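Long-range contacts in insect group II chitinase (PDB 5Y2B), which probably hydrolyses the beta-1,4 linkages of chitin as an insect family 18 glycoside hydrolase, and here holds N-acetylglucosamine units in its substrate cleft: residues C11-W16 / I39-A44; Y129-Q134 / I177-D182; T197-G202 / Y251-T256. One frame throughout, in Å; residues are numbered along the deposited sequence.

Contact 1: residues C11-W16 / I39-A44; sequences CYYTNW and IVYGFA. With NAG (2-acetamido-2-deoxy-beta-D-glucopyranose), chain B; NAG (2-acetamido-2-deoxy-beta-D-glucopyranose), chain C.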
# COMPACT_ATOMS: atom_id res chain seq x y z
N CYS A 11 -2.87 1.78 8.36
CA CYS A 11 -1.59 2.42 8.08
C CYS A 11 -0.48 1.38 8.00
O CYS A 11 -0.28 0.62 8.95
CB CYS A 11 -1.21 3.41 9.19
SG CYS A 11 -2.48 4.57 9.51
N TYR A 12 0.25 1.39 6.90
CA TYR A 12 1.45 0.57 6.81
C TYR A 12 2.61 1.29 7.51
O TYR A 12 2.87 2.49 7.28
CB TYR A 12 1.75 0.26 5.34
CG TYR A 12 0.96 -0.94 4.84
CD1 TYR A 12 -0.33 -0.80 4.32
CD2 TYR A 12 1.48 -2.24 4.97
CE1 TYR A 12 -1.08 -1.91 3.89
CE2 TYR A 12 0.76 -3.35 4.55
CZ TYR A 12 -0.52 -3.18 4.01
OH TYR A 12 -1.22 -4.28 3.60
N TYR A 13 3.26 0.57 8.42
CA TYR A 13 4.55 0.94 9.00
C TYR A 13 5.64 0.16 8.25
O TYR A 13 5.43 -1.00 7.89
CB TYR A 13 4.55 0.59 10.51
CG TYR A 13 5.92 0.64 11.10
CD1 TYR A 13 6.44 1.85 11.55
CD2 TYR A 13 6.72 -0.50 11.14
CE1 TYR A 13 7.72 1.93 12.02
CE2 TYR A 13 8.01 -0.43 11.64
CZ TYR A 13 8.49 0.79 12.07
OH TYR A 13 9.75 0.90 12.57
N THR A 14 6.80 0.77 7.99
CA THR A 14 7.86 0.04 7.29
C THR A 14 9.14 0.04 8.12
O THR A 14 9.59 1.10 8.56
CB THR A 14 8.16 0.61 5.90
OG1 THR A 14 8.69 1.94 6.00
CG2 THR A 14 6.90 0.62 5.01
N ASN A 15 9.72 -1.15 8.34
CA ASN A 15 10.85 -1.15 9.24
C ASN A 15 12.09 -0.49 8.63
O ASN A 15 12.95 -0.01 9.37
CB ASN A 15 11.17 -2.57 9.75
CG ASN A 15 11.50 -3.55 8.66
OD1 ASN A 15 11.58 -3.21 7.49
ND2 ASN A 15 11.68 -4.79 9.04
N TRP A 16 12.18 -0.38 7.30
CA TRP A 16 13.40 0.18 6.72
C TRP A 16 13.41 1.70 6.69
O TRP A 16 14.44 2.30 6.31
CB TRP A 16 13.61 -0.37 5.30
CG TRP A 16 12.54 0.03 4.34
CD1 TRP A 16 12.53 1.15 3.55
CD2 TRP A 16 11.30 -0.67 4.07
NE1 TRP A 16 11.38 1.18 2.80
CE2 TRP A 16 10.61 0.08 3.09
CE3 TRP A 16 10.73 -1.87 4.53
CZ2 TRP A 16 9.38 -0.32 2.57
CZ3 TRP A 16 9.50 -2.27 4.02
CH2 TRP A 16 8.84 -1.49 3.04
N ILE A 39 -2.57 -0.80 12.32
CA ILE A 39 -1.21 -0.63 11.83
C ILE A 39 -0.74 -1.99 11.31
O ILE A 39 -0.94 -3.02 11.97
CB ILE A 39 -0.29 -0.08 12.93
CG1 ILE A 39 -0.68 1.36 13.26
CG2 ILE A 39 1.17 -0.17 12.52
CD1 ILE A 39 -0.21 1.79 14.69
N VAL A 40 -0.13 -1.98 10.13
CA VAL A 40 0.38 -3.19 9.50
C VAL A 40 1.88 -3.02 9.34
O VAL A 40 2.35 -2.01 8.78
CB VAL A 40 -0.30 -3.47 8.15
CG1 VAL A 40 0.28 -4.72 7.53
CG2 VAL A 40 -1.77 -3.71 8.36
N TYR A 41 2.62 -3.97 9.90
CA TYR A 41 4.07 -3.91 9.96
C TYR A 41 4.64 -4.52 8.69
O TYR A 41 4.45 -5.72 8.44
CB TYR A 41 4.54 -4.66 11.20
CG TYR A 41 6.01 -4.46 11.53
CD1 TYR A 41 6.99 -5.06 10.77
CD2 TYR A 41 6.40 -3.75 12.67
CE1 TYR A 41 8.32 -4.93 11.10
CE2 TYR A 41 7.73 -3.62 13.02
CZ TYR A 41 8.68 -4.20 12.21
OH TYR A 41 9.99 -4.06 12.51
N GLY A 42 5.31 -3.72 7.86
CA GLY A 42 6.02 -4.25 6.70
C GLY A 42 7.51 -4.30 6.99
O GLY A 42 8.09 -3.32 7.43
N PHE A 43 8.13 -5.47 6.77
CA PHE A 43 7.56 -6.70 6.26
C PHE A 43 8.30 -7.82 6.97
O PHE A 43 9.51 -7.69 7.21
CB PHE A 43 7.77 -6.85 4.72
CG PHE A 43 6.77 -6.12 3.87
CD1 PHE A 43 5.44 -6.49 3.87
CD2 PHE A 43 7.17 -5.05 3.06
CE1 PHE A 43 4.51 -5.80 3.11
CE2 PHE A 43 6.26 -4.37 2.29
CZ PHE A 43 4.92 -4.74 2.31
N ALA A 44 7.60 -8.91 7.33
CA ALA A 44 8.26 -10.21 7.49
C ALA A 44 8.39 -10.87 6.12
O ALA A 44 7.68 -10.51 5.18
CB ALA A 44 7.45 -11.10 8.46
C1 NAG B . 12.47 -1.58 0.30
C2 NAG B . 13.25 -2.60 1.08
C3 NAG B . 14.32 -1.91 1.93
C4 NAG B . 15.17 -0.96 1.09
C5 NAG B . 14.28 -0.02 0.26
C6 NAG B . 15.06 0.79 -0.76
C7 NAG B . 12.26 -4.74 1.83
C8 NAG B . 11.31 -5.39 2.83
N2 NAG B . 12.37 -3.41 1.92
O3 NAG B . 15.11 -2.90 2.57
O4 NAG B . 15.87 -0.06 1.93
O5 NAG B . 13.33 -0.79 -0.45
O6 NAG B . 14.29 1.86 -1.27
O7 NAG B . 12.89 -5.40 0.99
C1 NAG C . 3.14 -2.27 -2.80
C2 NAG C . 3.75 -3.16 -1.66
C3 NAG C . 5.12 -2.63 -1.20
C4 NAG C . 5.58 -1.51 -2.12
C5 NAG C . 4.55 -0.39 -2.18
C6 NAG C . 4.87 0.63 -3.24
C7 NAG C . 1.94 -2.48 -0.10
C8 NAG C . 1.05 -2.96 1.06
N2 NAG C . 2.84 -3.37 -0.55
O3 NAG C . 6.02 -3.74 -1.23
O4 NAG C . 6.71 -0.82 -1.59
O5 NAG C . 3.23 -0.87 -2.45
O6 NAG C . 3.89 1.65 -3.24
O7 NAG C . 1.83 -1.33 -0.57
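The carbonyl oxygen of Gly42 takes the amide of Asn15 (N to O 2.9 Å) and, from the preceding residue, the weaker CA-H of Thr14. It closes the pairing of the first two parallel strands of the family 18 TIM barrel, in which Cys11-Thr14 and Ile39-Gly42 match residue for residue. Three further backbone bonds, Val40 N to Cys11 O, Tyr13 N to Val40 O and Gly42 N to Tyr13 O, complete the pairing; the last is the shortest, at 2.7 Å, and close to straight. The strand directions diverge by 32°, the twist expected as a sheet curls into a barrel.

One face of the pair, carrying Tyr12 and Val40, looks into the barrel. Val40 CB sits over one face of the Tyr12 ring, 4.0 Å from its centroid, in a CH-pi contact, while C8 of the chain C sugar lies over the opposite face, so the ring is held flat between protein and acetamido methyl. Its hydroxyl bonds to Asp124. On the other face, Tyr13 and Tyr41 turn toward helix 65-70. Both carry CG anti to the backbone N, which lays the rings side by side but canted by 47°, with CE2 against CE2 at 3.5 Å. The Tyr41 hydroxyl and Asn15 ND2 share Asp60 OD1.

Beyond the strand end, Trp16 spreads its indole beneath the chain B sugar, whose N2 stands over the ring near CE3. The Gly42-Phe43 peptide is cis, consistent with the non-proline cis bonds of this family, and Phe43 CD2 meets the edge of the indole 3.8 Å from Trp16 CZ3.

Contact 2: residues Y129-Q134 / I177-D182; sequences YPKCWQ and IDAGYD. With NAG (2-acetamido-2-deoxy-beta-D-glucopyranose), chain D.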
# COMPACT_ATOMS: atom_id res chain seq x y z
N TYR A 129 2.55 -11.34 -7.01
CA TYR A 129 1.18 -11.72 -6.67
C TYR A 129 1.03 -13.19 -7.05
O TYR A 129 1.83 -13.68 -7.85
CB TYR A 129 0.13 -10.90 -7.44
CG TYR A 129 0.36 -9.44 -7.42
CD1 TYR A 129 1.18 -8.83 -8.36
CD2 TYR A 129 -0.25 -8.63 -6.44
CE1 TYR A 129 1.42 -7.48 -8.32
CE2 TYR A 129 -0.05 -7.27 -6.42
CZ TYR A 129 0.78 -6.70 -7.36
OH TYR A 129 0.99 -5.36 -7.32
N PRO A 130 0.02 -13.87 -6.52
CA PRO A 130 -0.32 -15.20 -7.03
C PRO A 130 -0.44 -15.16 -8.54
O PRO A 130 -1.07 -14.25 -9.10
CB PRO A 130 -1.67 -15.50 -6.38
CG PRO A 130 -1.71 -14.68 -5.20
CD PRO A 130 -1.00 -13.42 -5.56
N LYS A 131 0.21 -16.13 -9.20
CA LYS A 131 0.23 -16.28 -10.65
C LYS A 131 1.10 -15.22 -11.32
O LYS A 131 2.09 -15.55 -11.97
CB LYS A 131 -1.21 -16.25 -11.18
CG LYS A 131 -1.50 -17.33 -12.15
CD LYS A 131 -0.89 -16.99 -13.45
CE LYS A 131 -1.32 -18.01 -14.47
NZ LYS A 131 -0.74 -17.61 -15.76
N CYS A 132 0.78 -13.94 -11.14
CA CYS A 132 1.54 -12.85 -11.77
C CYS A 132 2.61 -12.32 -10.82
O CYS A 132 2.52 -11.21 -10.27
CB CYS A 132 0.59 -11.74 -12.20
SG CYS A 132 -0.86 -12.47 -12.96
N TRP A 133 3.64 -13.16 -10.65
CA TRP A 133 4.80 -12.80 -9.85
C TRP A 133 5.34 -11.47 -10.32
O TRP A 133 5.69 -11.31 -11.49
CB TRP A 133 5.89 -13.88 -9.95
CG TRP A 133 5.43 -15.31 -9.75
CD1 TRP A 133 4.22 -15.75 -9.25
CD2 TRP A 133 6.19 -16.49 -10.04
NE1 TRP A 133 4.18 -17.13 -9.23
CE2 TRP A 133 5.38 -17.61 -9.70
CE3 TRP A 133 7.47 -16.72 -10.56
CZ2 TRP A 133 5.82 -18.93 -9.86
CZ3 TRP A 133 7.91 -18.01 -10.71
CH2 TRP A 133 7.08 -19.10 -10.38
N GLN A 134 5.38 -10.50 -9.41
CA GLN A 134 5.75 -9.12 -9.75
C GLN A 134 5.06 -8.67 -11.04
O GLN A 134 5.65 -7.96 -11.85
CB GLN A 134 7.27 -9.01 -9.83
CG GLN A 134 7.86 -9.07 -8.41
CD GLN A 134 9.32 -8.59 -8.33
OE1 GLN A 134 10.08 -8.70 -9.29
NE2 GLN A 134 9.71 -8.06 -7.17
N ILE A 177 -6.03 -9.64 -11.07
CA ILE A 177 -7.20 -10.10 -10.33
C ILE A 177 -7.78 -11.35 -10.98
O ILE A 177 -8.02 -12.37 -10.31
CB ILE A 177 -8.22 -8.96 -10.21
CG1 ILE A 177 -7.57 -7.77 -9.48
CG2 ILE A 177 -9.49 -9.46 -9.52
CD1 ILE A 177 -8.29 -6.46 -9.63
N ASP A 178 -7.95 -11.30 -12.32
CA ASP A 178 -8.52 -12.40 -13.09
C ASP A 178 -7.65 -13.65 -13.00
O ASP A 178 -8.18 -14.75 -12.89
CB ASP A 178 -8.64 -12.03 -14.57
CG ASP A 178 -9.63 -10.89 -14.84
OD1 ASP A 178 -10.60 -10.71 -14.07
OD2 ASP A 178 -9.43 -10.18 -15.87
N ALA A 179 -6.33 -13.49 -13.13
CA ALA A 179 -5.41 -14.63 -13.14
C ALA A 179 -5.13 -15.22 -11.75
O ALA A 179 -5.00 -16.44 -11.62
CB ALA A 179 -4.07 -14.24 -13.79
N GLY A 180 -4.98 -14.41 -10.70
CA GLY A 180 -4.44 -14.92 -9.46
C GLY A 180 -5.36 -14.97 -8.25
O GLY A 180 -5.02 -15.57 -7.23
N TYR A 181 -6.53 -14.35 -8.31
CA TYR A 181 -7.34 -14.18 -7.11
C TYR A 181 -8.66 -14.93 -7.26
O TYR A 181 -9.43 -14.65 -8.19
CB TYR A 181 -7.62 -12.70 -6.83
CG TYR A 181 -6.43 -11.86 -6.42
CD1 TYR A 181 -5.49 -12.34 -5.49
CD2 TYR A 181 -6.24 -10.60 -6.96
CE1 TYR A 181 -4.38 -11.53 -5.09
CE2 TYR A 181 -5.16 -9.79 -6.56
CZ TYR A 181 -4.23 -10.26 -5.64
OH TYR A 181 -3.15 -9.48 -5.27
N ASP A 182 -8.93 -15.82 -6.34
CA ASP A 182 -10.27 -16.40 -6.16
C ASP A 182 -11.06 -15.42 -5.29
O ASP A 182 -11.03 -15.50 -4.06
CB ASP A 182 -10.16 -17.77 -5.52
CG ASP A 182 -11.48 -18.54 -5.54
OD1 ASP A 182 -12.57 -17.92 -5.50
OD2 ASP A 182 -11.43 -19.78 -5.61
C1 NAG D . 4.77 -2.18 -8.29
C2 NAG D . 5.87 -1.58 -7.47
C3 NAG D . 5.79 -2.06 -6.04
C4 NAG D . 4.37 -1.98 -5.50
C5 NAG D . 3.28 -2.41 -6.50
C6 NAG D . 1.89 -1.99 -6.05
C7 NAG D . 8.03 -1.05 -8.54
C8 NAG D . 9.28 -1.67 -9.17
N2 NAG D . 7.14 -1.93 -8.06
O3 NAG D . 6.57 -1.19 -5.25
O4 NAG D . 4.27 -2.86 -4.38
O5 NAG D . 3.53 -1.82 -7.77
O6 NAG D . 0.88 -2.91 -6.45
O7 NAG D . 7.84 0.17 -8.48
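Directly after the Asp-Xaa-Xaa-Asp-Xaa-Asp-Xaa-Glu signature on the fourth barrel strand, the loop of Tyr129, Pro130, Lys131 and Cys132 packs against the last turn of helix 174-180 and the Tyr181 that follows it. No hydrogen bond crosses between them; the fit is one of van der Waals contact and a CA-H...O approach. Gly180 CA lies 3.5 Å from Pro130 O, and the close backbones depend on glycine: a CB at this point would run into that same oxygen.

Around this crossing the side chains fill in. Pro130 lays its ring against the helix end, CB 3.5 Å from Gly180 O and CD 3.9 Å from Tyr181 CE1. Lys131 runs its CB and CG past Ala179 O; a bend at chi2 (-76°) then carries the rest of the chain off the helix, and NZ bonds to Cys137 O. Cys132, centre of an inverse gamma turn and disulfide-linked to Cys137, rests SG against Ala179 CB at 3.8 Å.

Tyr181 reaches back under the loop, with its OH 3.2 Å from Tyr129 CD2 and the rings crossing obliquely. That buried hydroxyl accepts the amide of Ser171, and the ring also meets Trp234. Tyr129 itself follows a cis peptide and points its hydroxyl to the cleft, where O6 of the chain D sugar donates to Tyr129 OH (2.6 Å) at the edge of the ring. Packing of a loop from one barrel strand on the short helix beyond the next is thus tied to the sugar-binding rim of a family 18 barrel.

Contact 3: residues T197-G202 / Y251-T256; sequences TYDYHG and YGQSFT. With NAG (2-acetamido-2-deoxy-beta-D-glucopyranose), chain C; NAG (2-acetamido-2-deoxy-beta-D-glucopyranose), chain D; NAG (2-acetamido-2-deoxy-beta-D-glucopyranose), chain E; NAG (2-acetamido-2-deoxy-beta-D-glucopyranose), chain F.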
# COMPACT_ATOMS: atom_id res chain seq x y z
N THR A 197 -4.67 0.61 -4.76
CA THR A 197 -5.12 1.54 -5.79
C THR A 197 -4.09 2.65 -6.07
O THR A 197 -4.39 3.84 -5.97
CB THR A 197 -6.48 2.12 -5.37
OG1 THR A 197 -6.50 2.33 -3.93
CG2 THR A 197 -7.63 1.16 -5.77
N TYR A 198 -2.87 2.25 -6.42
CA TYR A 198 -1.80 3.18 -6.75
C TYR A 198 -0.77 2.39 -7.54
O TYR A 198 -0.96 1.20 -7.80
CB TYR A 198 -1.20 3.83 -5.49
CG TYR A 198 -0.93 2.88 -4.34
CD1 TYR A 198 0.11 1.97 -4.40
CD2 TYR A 198 -1.71 2.92 -3.19
CE1 TYR A 198 0.37 1.10 -3.36
CE2 TYR A 198 -1.46 2.05 -2.13
CZ TYR A 198 -0.42 1.14 -2.24
OH TYR A 198 -0.15 0.29 -1.21
N ASP A 199 0.33 3.05 -7.90
CA ASP A 199 1.34 2.47 -8.80
C ASP A 199 0.72 1.98 -10.12
O ASP A 199 1.17 0.99 -10.73
CB ASP A 199 2.10 1.35 -8.11
CG ASP A 199 3.15 1.87 -7.10
OD1 ASP A 199 3.42 3.10 -7.04
OD2 ASP A 199 3.69 1.04 -6.36
N TYR A 200 -0.34 2.66 -10.54
CA TYR A 200 -0.89 2.48 -11.88
C TYR A 200 0.08 2.92 -12.96
O TYR A 200 0.03 2.39 -14.07
CB TYR A 200 -2.19 3.27 -12.03
CG TYR A 200 -3.39 2.69 -11.29
CD1 TYR A 200 -4.05 1.56 -11.76
CD2 TYR A 200 -3.89 3.31 -10.16
CE1 TYR A 200 -5.16 1.06 -11.12
CE2 TYR A 200 -5.01 2.81 -9.50
CZ TYR A 200 -5.63 1.68 -9.99
OH TYR A 200 -6.74 1.19 -9.35
N HIS A 201 0.93 3.92 -12.67
CA HIS A 201 1.83 4.49 -13.67
C HIS A 201 3.16 4.82 -13.00
O HIS A 201 3.22 5.02 -11.79
CB HIS A 201 1.24 5.76 -14.35
CG HIS A 201 -0.01 5.47 -15.12
ND1 HIS A 201 -0.02 4.70 -16.27
CD2 HIS A 201 -1.31 5.78 -14.86
CE1 HIS A 201 -1.27 4.57 -16.69
NE2 HIS A 201 -2.07 5.21 -15.85
N GLY A 202 4.21 4.85 -13.82
CA GLY A 202 5.57 4.95 -13.33
C GLY A 202 6.57 4.78 -14.46
O GLY A 202 6.19 4.64 -15.63
N TYR A 251 3.20 9.11 -1.48
CA TYR A 251 4.44 9.30 -2.21
C TYR A 251 4.08 9.51 -3.67
O TYR A 251 2.90 9.41 -4.08
CB TYR A 251 5.39 8.11 -2.05
CG TYR A 251 4.77 6.89 -2.68
CD1 TYR A 251 3.83 6.14 -1.98
CD2 TYR A 251 5.06 6.52 -3.98
CE1 TYR A 251 3.22 5.07 -2.55
CE2 TYR A 251 4.48 5.46 -4.56
CZ TYR A 251 3.55 4.73 -3.85
OH TYR A 251 2.97 3.67 -4.44
N GLY A 252 5.10 9.80 -4.45
CA GLY A 252 4.90 10.14 -5.84
C GLY A 252 5.78 9.26 -6.70
O GLY A 252 6.83 8.79 -6.27
N GLN A 253 5.29 9.01 -7.91
CA GLN A 253 6.11 8.38 -8.92
C GLN A 253 6.86 9.47 -9.70
O GLN A 253 6.26 10.43 -10.18
CB GLN A 253 5.23 7.53 -9.86
CG GLN A 253 4.75 6.17 -9.27
CD GLN A 253 5.89 5.16 -9.04
OE1 GLN A 253 6.95 5.27 -9.62
NE2 GLN A 253 5.65 4.17 -8.18
N SER A 254 8.16 9.30 -9.86
CA SER A 254 9.00 10.32 -10.46
C SER A 254 9.58 9.82 -11.78
O SER A 254 9.81 8.61 -11.98
CB SER A 254 10.13 10.73 -9.50
OG SER A 254 11.07 9.65 -9.37
N PHE A 255 9.79 10.76 -12.69
CA PHE A 255 10.25 10.42 -14.03
C PHE A 255 11.32 11.43 -14.47
O PHE A 255 11.31 12.60 -14.07
CB PHE A 255 9.11 10.46 -15.07
CG PHE A 255 7.86 9.68 -14.72
CD1 PHE A 255 7.01 10.09 -13.70
CD2 PHE A 255 7.48 8.59 -15.49
CE1 PHE A 255 5.84 9.41 -13.42
CE2 PHE A 255 6.30 7.90 -15.24
CZ PHE A 255 5.48 8.30 -14.20
N THR A 256 12.20 10.96 -15.33
CA THR A 256 13.11 11.83 -16.08
C THR A 256 12.56 11.91 -17.51
O THR A 256 12.62 10.92 -18.25
CB THR A 256 14.54 11.28 -16.07
OG1 THR A 256 15.02 11.16 -14.71
CG2 THR A 256 15.48 12.19 -16.89
C1 NAG C . 3.14 -2.27 -2.80
C2 NAG C . 3.75 -3.16 -1.66
C3 NAG C . 5.12 -2.63 -1.20
C4 NAG C . 5.58 -1.51 -2.12
C5 NAG C . 4.55 -0.39 -2.18
C6 NAG C . 4.87 0.63 -3.24
C7 NAG C . 1.94 -2.48 -0.10
C8 NAG C . 1.05 -2.96 1.06
N2 NAG C . 2.84 -3.37 -0.55
O3 NAG C . 6.02 -3.74 -1.23
O4 NAG C . 6.71 -0.82 -1.59
O5 NAG C . 3.23 -0.87 -2.45
O6 NAG C . 3.89 1.65 -3.24
O7 NAG C . 1.83 -1.33 -0.57
C1 NAG D . 4.77 -2.18 -8.29
C2 NAG D . 5.87 -1.58 -7.47
C3 NAG D . 5.79 -2.06 -6.04
C4 NAG D . 4.37 -1.98 -5.50
C5 NAG D . 3.28 -2.41 -6.50
C6 NAG D . 1.89 -1.99 -6.05
C7 NAG D . 8.03 -1.05 -8.54
C8 NAG D . 9.28 -1.67 -9.17
N2 NAG D . 7.14 -1.93 -8.06
O3 NAG D . 6.57 -1.19 -5.25
O4 NAG D . 4.27 -2.86 -4.38
O5 NAG D . 3.53 -1.82 -7.77
O6 NAG D . 0.88 -2.91 -6.45
O7 NAG D . 7.84 0.17 -8.48
C1 NAG E . 3.05 -2.29 -13.08
C2 NAG E . 2.14 -2.33 -11.87
C3 NAG E . 2.83 -1.76 -10.65
C4 NAG E . 4.20 -2.39 -10.48
C5 NAG E . 5.01 -2.33 -11.77
C6 NAG E . 6.32 -3.07 -11.68
C7 NAG E . -0.24 -2.22 -12.26
C8 NAG E . -1.43 -1.35 -12.56
N2 NAG E . 0.92 -1.59 -12.13
O3 NAG E . 2.00 -2.06 -9.56
O4 NAG E . 4.94 -1.59 -9.58
O5 NAG E . 4.23 -2.93 -12.81
O6 NAG E . 7.22 -2.60 -12.65
O7 NAG E . -0.34 -3.45 -12.14
C1 NAG F . 1.98 -3.22 -17.95
C2 NAG F . 3.41 -3.37 -17.56
C3 NAG F . 3.47 -3.64 -16.03
C4 NAG F . 2.63 -2.59 -15.28
C5 NAG F . 1.28 -2.19 -15.94
C6 NAG F . 0.69 -0.84 -15.49
C7 NAG F . 5.05 -4.67 -19.05
C8 NAG F . 6.24 -3.88 -18.53
N2 NAG F . 3.88 -4.49 -18.39
O1 NAG F . 1.86 -3.32 -19.34
O3 NAG F . 4.80 -3.69 -15.51
O4 NAG F . 2.33 -3.04 -13.98
O5 NAG F . 1.44 -2.09 -17.35
O6 NAG F . 1.56 0.29 -15.50
O7 NAG F . 5.17 -5.59 -19.88
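Loop 197-202, beyond the sixth barrel strand, passes strand 251-256 without a backbone hydrogen bond, the closest CA atoms, those of Gly202 and Gln253, being 5.6 Å apart. Residues 251-256 form the C-terminal part of strand 244-257, the seventh of the TIM barrel, and side chains join the two segments at the wall of the chitin-binding cleft. Asp199 OD1 is gripped twice: Tyr251 OH and Gln253 NE2 donate to it from opposite faces of the carboxylate, each at 2.7 Å. Chi1 (-76°) sets Gln253 CG 3.2 Å from His201 O, and a bend at chi2 (-67°) then turns the amide to Asp199. With an alanine here instead of Asp199, the Tyr251 hydroxyl and the Gln253 amide would probably lose their common acceptor, leaving the amide freer to turn.

The same groups face substrate. O6 of the chain C sugar donates to Tyr251 OH (2.5 Å) and weakly to Asp199 OD2, while Tyr198 OH donates to the acetamido O7 of that sugar. Asp199 O accepts N2 of the chain E sugar. Farther along, where Gly202 offers only backbone, Phe255 sets the CE2 of its ring 3.2 Å from Gly202 C.

In the fold
All three contacts are largely buried, but at different depths of one barrel. Contact 1 is the most central and the most regular: two strands of the wall joined by backbone bonds, with the aromatic side chains around them doing the packing. Contact 2, whose centre is about 17 Å from that of the chain, joins a loop to a helix end without any hydrogen bond, and includes partly exposed residues such as Lys131. Contact 3 relies on side-chain bonds to one carboxylate oxygen. Contacts 1 and 3 lie on opposite sides of the chain centre yet both meet the chain C sugar; contacts 2 and 3 both meet the chain D sugar. The cleft therefore connects elements that do not touch one another.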